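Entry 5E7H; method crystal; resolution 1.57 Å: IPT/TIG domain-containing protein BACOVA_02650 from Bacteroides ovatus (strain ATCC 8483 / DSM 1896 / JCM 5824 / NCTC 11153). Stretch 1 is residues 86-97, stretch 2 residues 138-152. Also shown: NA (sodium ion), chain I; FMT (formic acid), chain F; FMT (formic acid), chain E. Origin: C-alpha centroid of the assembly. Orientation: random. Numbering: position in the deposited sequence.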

ATOM      1  N   LEU A  86      -7.476   3.384  -8.520  1.00 15.46           N
ATOM      2  CA  LEU A  86      -8.292   2.171  -8.477  1.00 17.23           C
ATOM      3  C   LEU A  86      -7.974   1.217  -9.630  1.00 14.96           C
ATOM      4  O   LEU A  86      -8.014  -0.007  -9.452  1.00 17.22           O
ATOM      5  N   GLU A  87      -7.586   1.782 -10.774  1.00 16.54           N
ATOM      6  CA  GLU A  87      -7.363   1.016 -11.982  1.00 17.04           C
ATOM      7  C   GLU A  87      -6.040   0.251 -11.958  1.00 16.46           C
ATOM      8  O   GLU A  87      -5.789  -0.590 -12.818  1.00 18.10           O
ATOM      9  N   ASN A  88      -5.184   0.579 -10.998  1.00 13.69           N
ATOM     10  CA  ASN A  88      -3.878  -0.041 -10.822  1.00 11.69           C
ATOM     11  C   ASN A  88      -3.879  -1.175  -9.790  1.00 11.47           C
ATOM     12  O   ASN A  88      -2.866  -1.851  -9.614  1.00 11.96           O
ATOM     13  N   VAL A  89      -5.001  -1.390  -9.103  1.00 13.02           N
ATOM     14  CA  VAL A  89      -5.105  -2.448  -8.111  1.00 11.80           C
ATOM     15  C   VAL A  89      -5.134  -3.791  -8.831  1.00 12.79           C
ATOM     16  O   VAL A  89      -5.893  -3.974  -9.788  1.00 13.80           O
ATOM     17  N   ILE A  90      -4.300  -4.721  -8.353  1.00 11.03           N
ATOM     18  CA  ILE A  90      -4.199  -6.051  -8.927  1.00 12.08           C
ATOM     19  C   ILE A  90      -4.787  -7.130  -8.001  1.00 13.12           C
ATOM     20  O   ILE A  90      -5.048  -8.237  -8.451  1.00 12.76           O
ATOM     21  N   LEU A  91      -5.000  -6.806  -6.724  1.00 12.10           N
ATOM     22  CA  LEU A  91      -5.499  -7.785  -5.757  1.00 11.66           C
ATOM     23  C   LEU A  91      -6.062  -7.055  -4.540  1.00 12.06           C
ATOM     24  O   LEU A  91      -5.307  -6.390  -3.834  1.00 12.43           O
ATOM     25  N   ASN A  92      -7.365  -7.193  -4.299  1.00 12.11           N
ATOM     26  CA  ASN A  92      -7.959  -6.626  -3.072  1.00 12.48           C
ATOM     27  C   ASN A  92      -8.870  -7.587  -2.306  1.00 16.50           C
ATOM     28  O   ASN A  92      -9.404  -7.193  -1.273  1.00 17.11           O
ATOM     29  N   TYR A  93      -9.010  -8.812  -2.798  1.00 17.07           N
ATOM     30  CA  TYR A  93      -9.808  -9.864  -2.142  1.00 19.33           C
ATOM     31  C   TYR A  93     -11.291  -9.487  -2.046  1.00 26.07           C
ATOM     32  O   TYR A  93     -12.060 -10.102  -1.275  1.00 27.14           O
ATOM     33  N   ASP A  94     -11.704  -8.514  -2.851  1.00 18.27           N
ATOM     34  CA  ASP A  94     -13.115  -8.102  -2.946  1.00 20.72           C
ATOM     35  C   ASP A  94     -13.545  -7.881  -4.374  1.00 30.08           C
ATOM     36  O   ASP A  94     -14.157  -6.869  -4.706  1.00 34.61           O
ATOM     37  N   GLY A  95     -13.260  -8.835  -5.218  1.00 29.28           N
ATOM     38  CA  GLY A  95     -13.629  -8.661  -6.610  1.00 26.21           C
ATOM     39  C   GLY A  95     -12.505  -8.282  -7.552  1.00 23.85           C
ATOM     40  O   GLY A  95     -12.705  -8.410  -8.753  1.00 23.49           O
ATOM     41  N   ILE A  96     -11.356  -7.827  -7.051  1.00 16.61           N
ATOM     42  CA  ILE A  96     -10.168  -7.784  -7.911  1.00 14.13           C
ATOM     43  C   ILE A  96      -9.182  -8.847  -7.428  1.00 17.24           C
ATOM     44  O   ILE A  96      -8.633  -8.763  -6.334  1.00 16.17           O
ATOM     45  N   GLY A  97      -8.969  -9.860  -8.255  1.00 17.50           N
ATOM     46  CA  GLY A  97      -8.124 -10.963  -7.853  1.00 17.53           C
ATOM     47  C   GLY A  97      -8.826 -11.881  -6.869  1.00 20.62           C
ATOM     48  O   GLY A  97      -9.984 -11.660  -6.462  1.00 22.63           O
ATOM     49  N   GLN A 138       0.649 -18.411   4.442  1.00 15.85           N
ATOM     50  CA  GLN A 138       0.819 -17.842   3.113  1.00 16.07           C
ATOM     51  C   GLN A 138      -0.515 -17.728   2.392  1.00 16.31           C
ATOM     52  O   GLN A 138      -1.502 -18.354   2.780  1.00 15.93           O
ATOM     53  N   SER A 139      -0.527 -16.926   1.339  1.00 15.57           N
ATOM     54  CA  SER A 139      -1.630 -16.902   0.388  1.00 15.72           C
ATOM     55  C   SER A 139      -1.086 -16.978  -1.025  1.00 15.72           C
ATOM     56  O   SER A 139      -0.304 -16.118  -1.431  1.00 17.07           O
ATOM     57  N   TYR A 140      -1.497 -18.021  -1.739  1.00 16.57           N
ATOM     58  CA  TYR A 140      -1.296 -18.141  -3.180  1.00 17.35           C
ATOM     59  C   TYR A 140      -2.553 -17.576  -3.812  1.00 17.70           C
ATOM     60  O   TYR A 140      -3.637 -18.137  -3.640  1.00 17.00           O
ATOM     61  N   SER A 141      -2.410 -16.463  -4.526  1.00 16.54           N
ATOM     62  CA  SER A 141      -3.555 -15.768  -5.106  1.00 17.32           C
ATOM     63  C   SER A 141      -3.429 -15.617  -6.612  1.00 18.22           C
ATOM     64  O   SER A 141      -2.371 -15.863  -7.185  1.00 19.11           O
ATOM     65  N   ASN A 142      -4.542 -15.250  -7.242  1.00 18.33           N
ATOM     66  CA  ASN A 142      -4.583 -14.877  -8.649  1.00 17.42           C
ATOM     67  C   ASN A 142      -4.790 -13.379  -8.703  1.00 16.54           C
ATOM     68  O   ASN A 142      -5.723 -12.847  -8.100  1.00 17.98           O
ATOM     69  N   ALA A 143      -3.869 -12.700  -9.368  1.00 13.58           N
ATOM     70  CA  ALA A 143      -3.944 -11.276  -9.574  1.00 14.07           C
ATOM     71  C   ALA A 143      -4.729 -10.982 -10.836  1.00 15.16           C
ATOM     72  O   ALA A 143      -4.826 -11.814 -11.744  1.00 18.39           O
ATOM     73  N   GLN A 144      -5.265  -9.773 -10.902  1.00 12.95           N
ATOM     74  CA  GLN A 144      -5.762  -9.198 -12.143  1.00 13.76           C
ATOM     75  C   GLN A 144      -4.761  -8.141 -12.559  1.00 13.05           C
ATOM     76  O   GLN A 144      -4.725  -7.056 -11.981  1.00 13.79           O
ATOM     77  N   TRP A 145      -3.876  -8.471 -13.503  1.00 13.29           N
ATOM     78  CA  TRP A 145      -2.796  -7.529 -13.823  1.00 13.71           C
ATOM     79  C   TRP A 145      -3.390  -6.256 -14.410  1.00 13.57           C
ATOM     80  O   TRP A 145      -4.465  -6.271 -15.009  1.00 15.05           O
ATOM     81  N   VAL A 146      -2.659  -5.157 -14.244  1.00 12.99           N
ATOM     82  CA  VAL A 146      -3.102  -3.855 -14.744  1.00 13.44           C
ATOM     83  C   VAL A 146      -3.204  -3.916 -16.265  1.00 14.84           C
ATOM     84  O   VAL A 146      -2.330  -4.453 -16.948  1.00 14.50           O
ATOM     85  N   ASN A 147      -4.288  -3.368 -16.807  1.00 14.43           N
ATOM     86  CA  ASN A 147      -4.510  -3.331 -18.230  1.00 15.00           C
ATOM     87  C   ASN A 147      -3.447  -2.508 -18.949  1.00 16.25           C
ATOM     88  O   ASN A 147      -2.984  -1.510 -18.399  1.00 14.89           O
ATOM     89  N   THR A 148      -3.089  -2.891 -20.168  1.00 16.42           N
ATOM     90  CA  THR A 148      -2.084  -2.140 -20.927  1.00 15.47           C
ATOM     91  C   THR A 148      -2.627  -0.782 -21.393  1.00 16.43           C
ATOM     92  O   THR A 148      -1.860   0.071 -21.854  1.00 19.18           O
ATOM     93  N   SER A 149      -3.930  -0.546 -21.258  1.00 18.24           N
ATOM     94  CA  SER A 149      -4.459   0.804 -21.507  1.00 19.89           C
ATOM     95  C   SER A 149      -4.071   1.773 -20.385  1.00 21.42           C
ATOM     96  O   SER A 149      -4.216   2.999 -20.544  1.00 24.99           O
ATOM     97  N   ILE A 150      -3.590   1.237 -19.273  1.00 16.28           N
ATOM     98  CA  ILE A 150      -3.143   2.014 -18.119  1.00 17.67           C
ATOM     99  C   ILE A 150      -1.615   1.985 -18.050  1.00 20.36           C
ATOM    100  O   ILE A 150      -0.981   3.034 -17.944  1.00 19.71           O
ATOM    101  N   ILE A 151      -1.024   0.790 -18.118  1.00 14.93           N
ATOM    102  CA  ILE A 151       0.427   0.640 -18.196  1.00 15.98           C
ATOM    103  C   ILE A 151       0.789  -0.004 -19.538  1.00 16.84           C
ATOM    104  O   ILE A 151       0.628  -1.210 -19.720  1.00 16.51           O
ATOM    105  N   PRO A 152       1.293   0.783 -20.487  1.00 14.96           N
ATOM    106  CA  PRO A 152       1.639   0.191 -21.776  1.00 15.33           C
ATOM    107  C   PRO A 152       2.642  -0.945 -21.673  1.00 16.57           C
ATOM    108  O   PRO A 152       3.486  -0.981 -20.766  1.00 16.15           O
TER

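Ile 90 is the bump around which this contact is built. Its CA-to-CB bond runs sideways to the second stretch, and a p, t rotamer spreads the branches over several neighbours: CG2 meets CG2 of Val 146 (chi1 t) at 3.6 Å, CD1 reaches CZ3 of Trp 145 at 3.8 Å, and CB lies 4.3 Å from CB of Ala 143. Beside it the backbones are joined as N of Gln 144 donates to O of Ile 90 (2.9 Å, nearly straight). Trp 145 starts away, yet its m rotamer brings the indole back to Ile 90.

Further along, Val 146 packs against the 3-10 turn, its CG2 3.4 Å from O of Asn 88. Ile 150, m at both chi angles, points toward the first stretch; its CD1 touches CB of Glu 87 at 4.1 Å and its CG2 approaches ND2 of Asn 88 at 3.9 Å.

At the other end the hollow is made by absence. CA of Gly 97 sits 3.1 Å from O of Asn 142; a CB there would strike that oxygen and also CD1 of Leu 91, and the positive phi favours glycine too. Leu 91 (t, p) brings CD2 to 3.8 Å from CB of Ser 141. Beyond it Tyr 93 (chi1 m) reaches across, its OH donating to OG of Ser 141 at 3.0 Å, near the ring plane.

Gln 144, extended t, t, lays its CB 3.9 Å from CG2 of Ile 96 (m, t), while water fills the gaps at its tip: NE2 of Gln 144 lies 2.8 Å from the O of water 3 and donates to it; the water in turn donates to O of Gly 95. Water 1 similarly joins O of Glu 87 to N of Asn 147. Asn 92, outside the contact, binds sodium through O at 2.8 Å.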

ATOM      1  CB  LEU A  86      -9.776   2.554  -8.481  1.00 18.56           C
ATOM      2  CG  LEU A  86     -10.174   3.256  -7.183  1.00 20.68           C
ATOM      3  CD1 LEU A  86     -11.454   4.057  -7.449  1.00 30.88           C
ATOM      4  CD2 LEU A  86     -10.358   2.272  -6.030  1.00 22.80           C
ATOM      5  CB  GLU A  87      -7.390   1.964 -13.194  1.00 20.36           C
ATOM      6  CG  GLU A  87      -8.589   2.971 -13.230  1.00 22.31           C
ATOM      7  CD  GLU A  87      -8.327   4.304 -12.519  1.00 23.44           C
ATOM      8  OE1 GLU A  87      -7.409   4.397 -11.687  1.00 23.46           O
ATOM      9  OE2 GLU A  87      -9.061   5.281 -12.801  1.00 26.61           O
ATOM     10  CB  ASN A  88      -2.846   1.015 -10.369  1.00 12.46           C
ATOM     11  CG  ASN A  88      -2.551   2.047 -11.423  1.00 16.46           C
ATOM     12  OD1 ASN A  88      -3.276   3.033 -11.539  1.00 20.27           O
ATOM     13  ND2 ASN A  88      -1.485   1.845 -12.193  1.00 13.21           N
ATOM     14  CB  VAL A  89      -6.351  -2.265  -7.237  1.00 10.98           C
ATOM     15  CG1 VAL A  89      -6.567  -3.426  -6.274  1.00 12.42           C
ATOM     16  CG2 VAL A  89      -6.227  -0.957  -6.447  1.00 15.44           C
ATOM     17  CB  ILE A  90      -2.729  -6.395  -9.271  1.00 10.51           C
ATOM     18  CG1 ILE A  90      -1.825  -6.382  -8.040  1.00 12.35           C
ATOM     19  CG2 ILE A  90      -2.213  -5.421 -10.352  1.00 12.77           C
ATOM     20  CD1 ILE A  90      -0.491  -7.016  -8.259  1.00 13.93           C
ATOM     21  CB  LEU A  91      -4.396  -8.767  -5.335  1.00 12.55           C
ATOM     22  CG  LEU A  91      -4.793  -9.824  -4.307  1.00 12.50           C
ATOM     23  CD1 LEU A  91      -5.848 -10.751  -4.810  1.00 14.76           C
ATOM     24  CD2 LEU A  91      -3.556 -10.606  -3.929  1.00 14.33           C
ATOM     25  CB  ASN A  92      -8.721  -5.324  -3.388  1.00 13.67           C
ATOM     26  CG  ASN A  92      -9.933  -5.532  -4.260  1.00 14.31           C
ATOM     27  OD1 ASN A  92     -10.418  -6.640  -4.458  1.00 15.20           O
ATOM     28  ND2 ASN A  92     -10.480  -4.423  -4.754  1.00 19.22           N
ATOM     29  CB  TYR A  93      -9.224 -10.174  -0.764  1.00 20.59           C
ATOM     30  CG  TYR A  93      -7.814 -10.736  -0.842  1.00 17.09           C
ATOM     31  CD1 TYR A  93      -7.592 -12.014  -1.351  1.00 22.06           C
ATOM     32  CD2 TYR A  93      -6.738 -10.014  -0.390  1.00 28.34           C
ATOM     33  CE1 TYR A  93      -6.313 -12.552  -1.426  1.00 23.28           C
ATOM     34  CE2 TYR A  93      -5.432 -10.532  -0.482  1.00 20.67           C
ATOM     35  CZ  TYR A  93      -5.239 -11.811  -0.980  1.00 19.20           C
ATOM     36  OH  TYR A  93      -3.962 -12.351  -1.035  1.00 24.43           O
ATOM     37  CB  ASP A  94     -13.361  -6.825  -2.199  1.00 22.15           C
ATOM     38  CG  ASP A  94     -13.506  -7.046  -0.713  1.00 21.28           C
ATOM     39  OD1 ASP A  94     -14.111  -8.061  -0.290  1.00 29.01           O
ATOM     40  OD2 ASP A  94     -13.002  -6.189  -0.036  1.00 23.91           O
ATOM     41  CB  ILE A  96      -9.481  -6.413  -7.928  1.00 15.23           C
ATOM     42  CG1 ILE A  96     -10.466  -5.335  -8.381  1.00 20.32           C
ATOM     43  CG2 ILE A  96      -8.252  -6.440  -8.846  1.00 17.18           C
ATOM     44  CD1 ILE A  96      -9.920  -3.934  -8.296  1.00 26.22           C
ATOM     45  CB  GLN A 138       1.795 -18.708   2.293  1.00 16.87           C
ATOM     46  CG  GLN A 138       1.304 -20.141   1.998  1.00 16.89           C
ATOM     47  CD  GLN A 138       1.243 -21.056   3.209  1.00 18.15           C
ATOM     48  OE1 GLN A 138       0.217 -21.696   3.468  1.00 20.21           O
ATOM     49  NE2 GLN A 138       2.361 -21.198   3.904  1.00 19.08           N
ATOM     50  CB  SER A 139      -2.462 -15.647   0.557  1.00 17.83           C
ATOM     51  OG  SER A 139      -3.404 -15.517  -0.495  1.00 19.63           O
ATOM     52  CB  TYR A 140      -1.064 -19.599  -3.576  1.00 17.98           C
ATOM     53  CG  TYR A 140      -0.723 -19.829  -5.042  1.00 19.23           C
ATOM     54  CD1 TYR A 140      -1.657 -19.588  -6.036  1.00 21.06           C
ATOM     55  CD2 TYR A 140       0.512 -20.343  -5.402  1.00 21.99           C
ATOM     56  CE1 TYR A 140      -1.348 -19.821  -7.376  1.00 24.08           C
ATOM     57  CE2 TYR A 140       0.821 -20.583  -6.736  1.00 21.82           C
ATOM     58  CZ  TYR A 140      -0.116 -20.320  -7.698  1.00 22.31           C
ATOM     59  OH  TYR A 140       0.185 -20.547  -9.034  1.00 28.53           O
ATOM     60  CB  SER A 141      -3.711 -14.372  -4.466  1.00 17.42           C
ATOM     61  OG  SER A 141      -4.087 -14.461  -3.106  1.00 18.82           O
ATOM     62  CB  ASN A 142      -5.705 -15.592  -9.400  1.00 23.51           C
ATOM     63  CG  ASN A 142      -5.302 -16.980  -9.870  1.00 30.74           C
ATOM     64  OD1 ASN A 142      -4.223 -17.178 -10.427  1.00 40.57           O
ATOM     65  ND2 ASN A 142      -6.164 -17.936  -9.640  1.00 33.00           N
ATOM     66  CB  ALA A 143      -2.559 -10.709  -9.679  1.00 14.86           C
ATOM     67  CB  GLN A 144      -7.149  -8.603 -11.940  1.00 17.36           C
ATOM     68  CG  GLN A 144      -7.739  -7.981 -13.181  1.00 21.76           C
ATOM     69  CD  GLN A 144      -9.079  -7.334 -12.910  1.00 33.07           C
ATOM     70  OE1 GLN A 144      -9.331  -6.206 -13.336  1.00 42.30           O
ATOM     71  NE2 GLN A 144      -9.945  -8.041 -12.189  1.00 28.80           N
ATOM     72  CB  TRP A 145      -1.773  -8.153 -14.789  1.00 13.60           C
ATOM     73  CG  TRP A 145      -1.147  -9.449 -14.288  1.00 12.71           C
ATOM     74  CD1 TRP A 145      -1.158 -10.635 -14.948  1.00 15.18           C
ATOM     75  CD2 TRP A 145      -0.448  -9.689 -13.048  1.00 11.42           C
ATOM     76  NE1 TRP A 145      -0.515 -11.599 -14.216  1.00 15.98           N
ATOM     77  CE2 TRP A 145      -0.071 -11.054 -13.046  1.00 13.99           C
ATOM     78  CE3 TRP A 145      -0.081  -8.898 -11.952  1.00 12.68           C
ATOM     79  CZ2 TRP A 145       0.625 -11.641 -11.984  1.00 14.72           C
ATOM     80  CZ3 TRP A 145       0.611  -9.485 -10.900  1.00 13.48           C
ATOM     81  CH2 TRP A 145       0.952 -10.852 -10.926  1.00 13.89           C
ATOM     82  CB  VAL A 146      -2.136  -2.725 -14.310  1.00 12.72           C
ATOM     83  CG1 VAL A 146      -2.649  -1.373 -14.786  1.00 14.02           C
ATOM     84  CG2 VAL A 146      -1.960  -2.731 -12.800  1.00 13.77           C
ATOM     85  CB  ASN A 147      -5.890  -2.745 -18.499  1.00 17.81           C
ATOM     86  CG  ASN A 147      -6.408  -3.063 -19.885  1.00 21.42           C
ATOM     87  OD1 ASN A 147      -5.900  -2.575 -20.896  1.00 23.75           O
ATOM     88  ND2 ASN A 147      -7.445  -3.889 -19.936  1.00 29.45           N
ATOM     89  CB  THR A 148      -1.535  -2.936 -22.130  1.00 19.27           C
ATOM     90  OG1 THR A 148      -2.602  -3.374 -22.976  1.00 23.47           O
ATOM     91  CG2 THR A 148      -0.724  -4.127 -21.652  1.00 19.49           C
ATOM     92  CB  SER A 149      -5.982   0.777 -21.663  1.00 23.13           C
ATOM     93  OG  SER A 149      -6.587   0.406 -20.441  1.00 28.58           O
ATOM     94  CB  ILE A 150      -3.723   1.477 -16.808  1.00 18.34           C
ATOM     95  CG1 ILE A 150      -5.255   1.442 -16.851  1.00 29.30           C
ATOM     96  CG2 ILE A 150      -3.202   2.295 -15.618  1.00 21.83           C
ATOM     97  CD1 ILE A 150      -5.887   2.777 -16.924  1.00 33.68           C
ATOM     98  CB  ILE A 151       1.000  -0.211 -17.041  1.00 13.94           C
ATOM     99  CG1 ILE A 151       0.637   0.417 -15.694  1.00 14.88           C
ATOM    100  CG2 ILE A 151       2.513  -0.351 -17.220  1.00 14.28           C
ATOM    101  CD1 ILE A 151       1.069  -0.429 -14.503  1.00 16.04           C
ATOM    102  CB  PRO A 152       2.244   1.365 -22.553  1.00 19.00           C
ATOM    103  CG  PRO A 152       1.589   2.587 -21.944  1.00 20.09           C
ATOM    104  CD  PRO A 152       1.409   2.249 -20.501  1.00 15.49           C
TER
HETATM  105 NA    NA I 508      -9.945  -4.976   0.308  1.00 24.60          NA
HETATM  106  C   FMT F 505     -13.638  -3.133  -5.520  1.00 53.99           C
HETATM  107  O1  FMT F 505     -13.871  -2.732  -4.345  1.00 55.90           O
HETATM  108  O2  FMT F 505     -13.462  -4.361  -5.742  1.00 36.34           O
HETATM  109  C   FMT E 504      -9.712  -5.191 -17.537  1.00 54.58           C
HETATM  110  O1  FMT E 504      -9.890  -4.006 -17.144  1.00 56.52           O
HETATM  111  O2  FMT E 504      -8.562  -5.703 -17.463  1.00 51.11           O
HETATM  112  O   HOH W   1      -6.359  -2.122 -14.977  1.00 20.94           O
HETATM  113  O   HOH W   2      -5.780  -4.558 -12.558  1.00 17.76           O
HETATM  114  O   HOH W   3     -12.639  -7.384 -11.695  1.00 49.14           O
HETATM  115  O   HOH W   4     -10.378 -10.094 -10.800  1.00 25.34           O
HETATM  116  O   HOH W   5      -9.893  -2.712  -1.010  1.00 27.70           O